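Long-range contacts in subclass B3 metallo-beta-lactamase (Sphingobium indicum, PDB 7LUU), which probably hydrolyses beta-lactam antibiotics, using an active site that holds two zinc ions: residues 117-122 with 205-210; 141-146 with 177-182. All blocks are in the same frame, centred on the assembly; numbering follows the deposited sequence.

Interaction 1: 117-122 with 205-210; sequences FILSTE and MTWSWN. With ZN (zinc ion), chain B.
L119 lies over one face of the W207 indole, a buried contact that joins the two central beta-sheets of the αββα metallo-beta-lactamase fold, strand 115-119 in one and strand 205-213 in the other. L119 CB sits 3.9 Å from the centroid of the five-membered ring of W207, 18° off the ring normal, in a CH-pi contact. The branch carries this packing onto the fused benzene ring, with L119 CD1 3.8 Å from W207 CE3. M205 CG covers the opposite face, offset toward the rim, so the indole is sandwiched between the other strand and its own. At the edge, S120 O lies in the ring plane, 3.4 Å from W207 CZ2, and T121 CG2 approaches the pyrrole side.

The backbones themselves meet at one point. M205 N donates to T121 O over 2.8 Å (147° at the hydrogen), while T121 CA makes a CA-H...O contact of 3.3 Å with M205 O. Further out, T121 OG1 is hydrogen-bonded to D91, and A194 and V143 pack against W207. The following residue, E122, enters the metal site, which H124, H200 and a water complete. Its CG lies between the backbone N and the carbonyl carbon (chi1 62°), and the chain extends beyond it. Only one carboxylate oxygen ligates: E122 OE2 is 1.9 Å from the zinc ion, whereas E122 OE1 stands 3.4 Å from it.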
loop_
_atom_site.group_PDB
_atom_site.type_symbol
_atom_site.label_atom_id
_atom_site.label_comp_id
_atom_site.label_asym_id
_atom_site.label_seq_id
_atom_site.Cartn_x
_atom_site.Cartn_y
_atom_site.Cartn_z
ATOM N N PHE A 117 -10.187 -7.401 7.807
ATOM C CA PHE A 117 -10.049 -6.224 6.940
ATOM C C PHE A 117 -8.786 -6.369 6.114
ATOM O O PHE A 117 -7.770 -6.870 6.607
ATOM C CB PHE A 117 -9.941 -4.905 7.732
ATOM C CG PHE A 117 -11.195 -4.560 8.478
ATOM C CD1 PHE A 117 -12.292 -4.046 7.795
ATOM C CD2 PHE A 117 -11.261 -4.754 9.831
ATOM C CE1 PHE A 117 -13.460 -3.758 8.483
ATOM C CE2 PHE A 117 -12.427 -4.481 10.535
ATOM C CZ PHE A 117 -13.537 -3.961 9.840
ATOM N N ILE A 118 -8.830 -5.856 4.878
ATOM C CA ILE A 118 -7.653 -5.728 4.033
ATOM C C ILE A 118 -7.568 -4.245 3.687
ATOM O O ILE A 118 -8.488 -3.686 3.049
ATOM C CB ILE A 118 -7.768 -6.603 2.763
ATOM C CG1 ILE A 118 -7.885 -8.109 3.116
ATOM C CG2 ILE A 118 -6.528 -6.367 1.839
ATOM C CD1 ILE A 118 -8.533 -8.892 1.910
ATOM N N LEU A 119 -6.491 -3.583 4.139
ATOM C CA LEU A 119 -6.312 -2.145 3.847
ATOM C C LEU A 119 -5.572 -1.988 2.506
ATOM O O LEU A 119 -4.691 -2.765 2.192
ATOM C CB LEU A 119 -5.506 -1.461 4.980
ATOM C CG LEU A 119 -5.984 -1.868 6.392
ATOM C CD1 LEU A 119 -5.160 -0.995 7.369
ATOM C CD2 LEU A 119 -7.464 -1.693 6.662
ATOM N N SER A 120 -5.935 -0.987 1.705
ATOM C CA SER A 120 -5.339 -0.806 0.369
ATOM C C SER A 120 -4.618 0.543 0.273
ATOM O O SER A 120 -5.252 1.582 0.477
ATOM C CB SER A 120 -6.435 -0.907 -0.702
ATOM O OG SER A 120 -5.940 -0.557 -1.994
ATOM N N THR A 121 -3.305 0.521 -0.078
ATOM C CA THR A 121 -2.599 1.787 -0.236
ATOM C C THR A 121 -2.901 2.461 -1.566
ATOM O O THR A 121 -2.738 3.696 -1.679
ATOM C CB THR A 121 -1.064 1.613 -0.116
ATOM O OG1 THR A 121 -0.543 0.686 -1.092
ATOM C CG2 THR A 121 -0.659 1.167 1.340
ATOM N N GLU A 122 -3.195 1.671 -2.609
ATOM C CA GLU A 122 -3.417 2.235 -3.954
ATOM C C GLU A 122 -4.037 1.221 -4.902
ATOM O O GLU A 122 -3.778 -0.003 -4.793
ATOM C CB GLU A 122 -2.111 2.753 -4.581
ATOM C CG GLU A 122 -1.039 1.600 -4.775
ATOM C CD GLU A 122 0.134 2.057 -5.627
ATOM O OE1 GLU A 122 1.149 2.520 -5.016
ATOM O OE2 GLU A 122 0.086 1.917 -6.855
ATOM N N MET A 205 -3.017 5.996 -0.102
ATOM C CA MET A 205 -3.338 6.147 1.322
ATOM C C MET A 205 -2.309 5.395 2.148
ATOM O O MET A 205 -1.905 4.285 1.790
ATOM C CB MET A 205 -4.761 5.624 1.623
ATOM C CG MET A 205 -5.154 5.794 3.151
ATOM S SD MET A 205 -6.983 5.892 3.274
ATOM C CE MET A 205 -7.160 7.690 3.236
ATOM N N THR A 206 -1.917 6.001 3.270
ATOM C CA THR A 206 -0.932 5.486 4.215
ATOM C C THR A 206 -1.654 5.146 5.511
ATOM O O THR A 206 -2.640 5.774 5.870
ATOM C CB THR A 206 0.135 6.578 4.417
ATOM O OG1 THR A 206 0.890 6.695 3.219
ATOM C CG2 THR A 206 1.082 6.309 5.642
ATOM N N TRP A 207 -1.181 4.108 6.199
ATOM C CA TRP A 207 -1.815 3.599 7.404
ATOM C C TRP A 207 -0.845 3.657 8.562
ATOM O O TRP A 207 0.290 3.210 8.410
ATOM C CB TRP A 207 -2.231 2.118 7.133
ATOM C CG TRP A 207 -3.010 1.969 5.838
ATOM C CD1 TRP A 207 -2.496 1.660 4.570
ATOM C CD2 TRP A 207 -4.389 2.274 5.650
ATOM N NE1 TRP A 207 -3.537 1.679 3.637
ATOM C CE2 TRP A 207 -4.691 2.081 4.267
ATOM C CE3 TRP A 207 -5.421 2.689 6.537
ATOM C CZ2 TRP A 207 -5.983 2.249 3.757
ATOM C CZ3 TRP A 207 -6.680 2.835 6.037
ATOM C CH2 TRP A 207 -6.957 2.636 4.638
ATOM N N SER A 208 -1.327 4.057 9.758
ATOM C CA SER A 208 -0.447 4.059 10.911
ATOM C C SER A 208 -1.127 3.435 12.120
ATOM O O SER A 208 -2.353 3.515 12.298
ATOM C CB SER A 208 0.010 5.508 11.256
ATOM O OG SER A 208 -1.137 6.287 11.680
ATOM N N TRP A 209 -0.301 2.835 12.979
ATOM C CA TRP A 209 -0.846 2.266 14.184
ATOM C C TRP A 209 0.290 1.976 15.150
ATOM O O TRP A 209 1.456 1.907 14.768
ATOM C CB TRP A 209 -1.612 0.961 13.835
ATOM C CG TRP A 209 -0.690 -0.201 13.418
ATOM C CD1 TRP A 209 -0.212 -1.244 14.185
ATOM C CD2 TRP A 209 -0.133 -0.390 12.095
ATOM N NE1 TRP A 209 0.588 -2.084 13.414
ATOM C CE2 TRP A 209 0.620 -1.606 12.127
ATOM C CE3 TRP A 209 -0.259 0.302 10.906
ATOM C CZ2 TRP A 209 1.340 -2.088 11.011
ATOM C CZ3 TRP A 209 0.450 -0.203 9.735
ATOM C CH2 TRP A 209 1.238 -1.388 9.836
ATOM N N ASN A 210 -0.071 1.754 16.418
ATOM C CA ASN A 210 0.886 1.350 17.460
ATOM C C ASN A 210 0.935 -0.171 17.597
ATOM O O ASN A 210 -0.103 -0.848 17.556
ATOM C CB ASN A 210 0.457 1.941 18.801
ATOM C CG ASN A 210 1.012 3.341 19.050
ATOM O OD1 ASN A 210 1.793 3.859 18.244
ATOM N ND2 ASN A 210 0.621 3.957 20.191
HETATM ZN ZN ZN B . 1.205 2.286 -8.360
HETATM O O HOH W 1 2.264 0.677 -8.519
#

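Interaction 2: 141-146 with 177-182; sequences TVVASR and RVMKDG. With SO4 (sulfate ion), chain C.
M179 packs against V143 at the end of a beta-alpha-beta unit, in which parallel strands 141-144 and 176-178 are joined through helix 146-154. M179 CB starts 4.1 Å from A144 O, the acceptor of its own backbone N. CG, anti to the carbonyl carbon (chi1 -49°), comes against V143 CG1. The chain then bends at chi2 and chi3 and folds round the same methyl: M179 SD is 4.0 Å from V143 CG1, and CE at the tip touches it again. The two side chains run obliquely to each other.

The strands are joined by three backbone hydrogen bonds, R177 N to V142 O at 2.8 Å, A144 N to R177 O, and M179 N to A144 O. Past them, water 2 accepts from R146 N (3.0 Å) and donates to M179 O (2.7 Å). The T141 and R177 side chains cross at about a right angle, T141 CG2 touching R177 CB. R146 CB packs on V178 CG1, and R146 NE donates to a sulfate ion, most likely picked up from the crystallisation solution.

S145 is the N-cap of helix 146-154, its OG bonded to G148 N and also to G203 O. That helix covers the A144 and V178 face through L152, A149 and R153; on the other face V143 meets F117 and L119 of strand 115-119, and both V143 and M179 reach W207 of strand 205-213.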
loop_
_atom_site.group_PDB
_atom_site.type_symbol
_atom_site.label_atom_id
_atom_site.label_comp_id
_atom_site.label_asym_id
_atom_site.label_seq_id
_atom_site.Cartn_x
_atom_site.Cartn_y
_atom_site.Cartn_z
ATOM N N THR A 141 -13.413 -7.398 4.668
ATOM C CA THR A 141 -13.833 -6.160 4.052
ATOM C C THR A 141 -12.597 -5.393 3.616
ATOM O O THR A 141 -11.645 -5.308 4.383
ATOM C CB THR A 141 -14.628 -5.320 5.058
ATOM O OG1 THR A 141 -15.901 -5.983 5.207
ATOM C CG2 THR A 141 -14.926 -3.892 4.475
ATOM N N VAL A 142 -12.633 -4.832 2.388
ATOM C CA VAL A 142 -11.497 -4.081 1.861
ATOM C C VAL A 142 -11.686 -2.632 2.212
ATOM O O VAL A 142 -12.786 -2.081 2.022
ATOM C CB VAL A 142 -11.400 -4.275 0.332
ATOM C CG1 VAL A 142 -10.166 -3.486 -0.209
ATOM C CG2 VAL A 142 -11.228 -5.734 0.060
ATOM N N VAL A 143 -10.612 -1.988 2.651
ATOM C CA VAL A 143 -10.710 -0.631 3.199
ATOM C C VAL A 143 -9.802 0.271 2.401
ATOM O O VAL A 143 -8.639 -0.072 2.184
ATOM C CB VAL A 143 -10.270 -0.617 4.670
ATOM C CG1 VAL A 143 -10.467 0.796 5.211
ATOM C CG2 VAL A 143 -11.046 -1.648 5.527
ATOM N N ALA A 144 -10.328 1.430 1.952
ATOM C CA ALA A 144 -9.533 2.315 1.089
ATOM C C ALA A 144 -10.022 3.753 1.242
ATOM O O ALA A 144 -11.037 4.021 1.880
ATOM C CB ALA A 144 -9.626 1.916 -0.388
ATOM N N SER A 145 -9.302 4.658 0.618
ATOM C CA SER A 145 -9.796 6.017 0.457
ATOM C C SER A 145 -10.967 6.070 -0.508
ATOM O O SER A 145 -11.293 5.103 -1.225
ATOM C CB SER A 145 -8.691 6.919 -0.051
ATOM O OG SER A 145 -8.371 6.571 -1.377
ATOM N N ARG A 146 -11.609 7.238 -0.537
ATOM C CA ARG A 146 -12.720 7.434 -1.475
ATOM C C ARG A 146 -12.278 7.188 -2.929
ATOM O O ARG A 146 -12.904 6.395 -3.649
ATOM C CB ARG A 146 -13.330 8.841 -1.290
ATOM C CG ARG A 146 -14.564 9.013 -2.225
ATOM C CD ARG A 146 -15.148 10.417 -2.111
ATOM N NE ARG A 146 -14.202 11.407 -2.646
ATOM C CZ ARG A 146 -14.143 11.778 -3.931
ATOM N NH1 ARG A 146 -13.250 12.655 -4.289
ATOM N NH2 ARG A 146 -14.937 11.245 -4.860
ATOM N N ARG A 177 -15.080 -0.514 2.191
ATOM C CA ARG A 177 -15.349 0.455 3.224
ATOM C C ARG A 177 -14.436 1.617 2.934
ATOM O O ARG A 177 -13.235 1.405 2.761
ATOM C CB ARG A 177 -15.003 -0.098 4.606
ATOM C CG ARG A 177 -15.059 0.963 5.718
ATOM C CD ARG A 177 -14.904 0.229 7.047
ATOM N NE ARG A 177 -14.758 1.120 8.174
ATOM C CZ ARG A 177 -14.984 0.736 9.433
ATOM N NH1 ARG A 177 -14.839 1.589 10.441
ATOM N NH2 ARG A 177 -15.377 -0.516 9.671
ATOM N N VAL A 178 -14.993 2.824 2.848
ATOM C CA VAL A 178 -14.179 4.020 2.595
ATOM C C VAL A 178 -13.797 4.670 3.923
ATOM O O VAL A 178 -14.663 4.912 4.780
ATOM C CB VAL A 178 -14.947 5.015 1.727
ATOM C CG1 VAL A 178 -14.252 6.364 1.640
ATOM C CG2 VAL A 178 -15.120 4.425 0.341
ATOM N N MET A 179 -12.516 4.987 4.085
ATOM C CA MET A 179 -12.066 5.863 5.192
ATOM C C MET A 179 -11.725 7.247 4.691
ATOM O O MET A 179 -11.061 7.392 3.663
ATOM C CB MET A 179 -10.793 5.342 5.777
ATOM C CG MET A 179 -11.020 4.055 5.996
ATOM S SD MET A 179 -11.584 3.884 7.556
ATOM C CE MET A 179 -10.037 3.095 7.813
ATOM N N LYS A 180 -12.098 8.243 5.490
ATOM C CA LYS A 180 -11.698 9.621 5.265
ATOM C C LYS A 180 -10.321 9.860 5.833
ATOM O O LYS A 180 -9.821 9.112 6.658
ATOM C CB LYS A 180 -12.655 10.557 5.996
ATOM C CG LYS A 180 -14.092 10.450 5.501
ATOM C CD LYS A 180 -14.893 11.581 6.069
ATOM C CE LYS A 180 -16.296 11.634 5.505
ATOM N NZ LYS A 180 -17.258 12.185 6.514
ATOM N N ASP A 181 -9.666 10.863 5.286
ATOM C CA ASP A 181 -8.385 11.264 5.842
ATOM C C ASP A 181 -8.498 11.556 7.342
ATOM O O ASP A 181 -9.384 12.303 7.782
ATOM C CB ASP A 181 -7.901 12.499 5.090
ATOM C CG ASP A 181 -6.581 12.989 5.609
ATOM O OD1 ASP A 181 -5.695 12.167 5.828
ATOM O OD2 ASP A 181 -6.411 14.234 5.816
ATOM N N GLY A 182 -7.628 10.931 8.145
ATOM C CA GLY A 182 -7.673 11.098 9.602
ATOM C C GLY A 182 -8.619 10.154 10.322
ATOM O O GLY A 182 -8.607 10.116 11.573
HETATM S S SO4 C . -11.630 13.308 -1.114
HETATM O O1 SO4 C . -12.213 14.479 -1.759
HETATM O O2 SO4 C . -11.155 12.394 -2.146
HETATM O O3 SO4 C . -10.500 13.756 -0.296
HETATM O O4 SO4 C . -12.641 12.615 -0.316
HETATM O O HOH W 2 -11.047 9.197 1.675
#

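Overall arrangement
Strands 115-119 and 141-144 are neighbours in one sheet, and the centres of the two contacts are about 9 Å apart. Probable hydrogen bonds run from V143 N to I118 O (2.7 Å) and from S120 N to V143 O (2.9 Å), and L119 CD2 packs on V143 CB at 3.6 Å. Both segments of interaction 2 fall between those of interaction 1 in the sequence. Interaction 1 supplies a ligand to one zinc ion through E122 and comes near the other site, the T121 side chain lying about 4 Å from that of H127 and about 7 Å from the second zinc ion. Interaction 2 lies farther out, the S145 side chain being about 13 Å from a zinc ion.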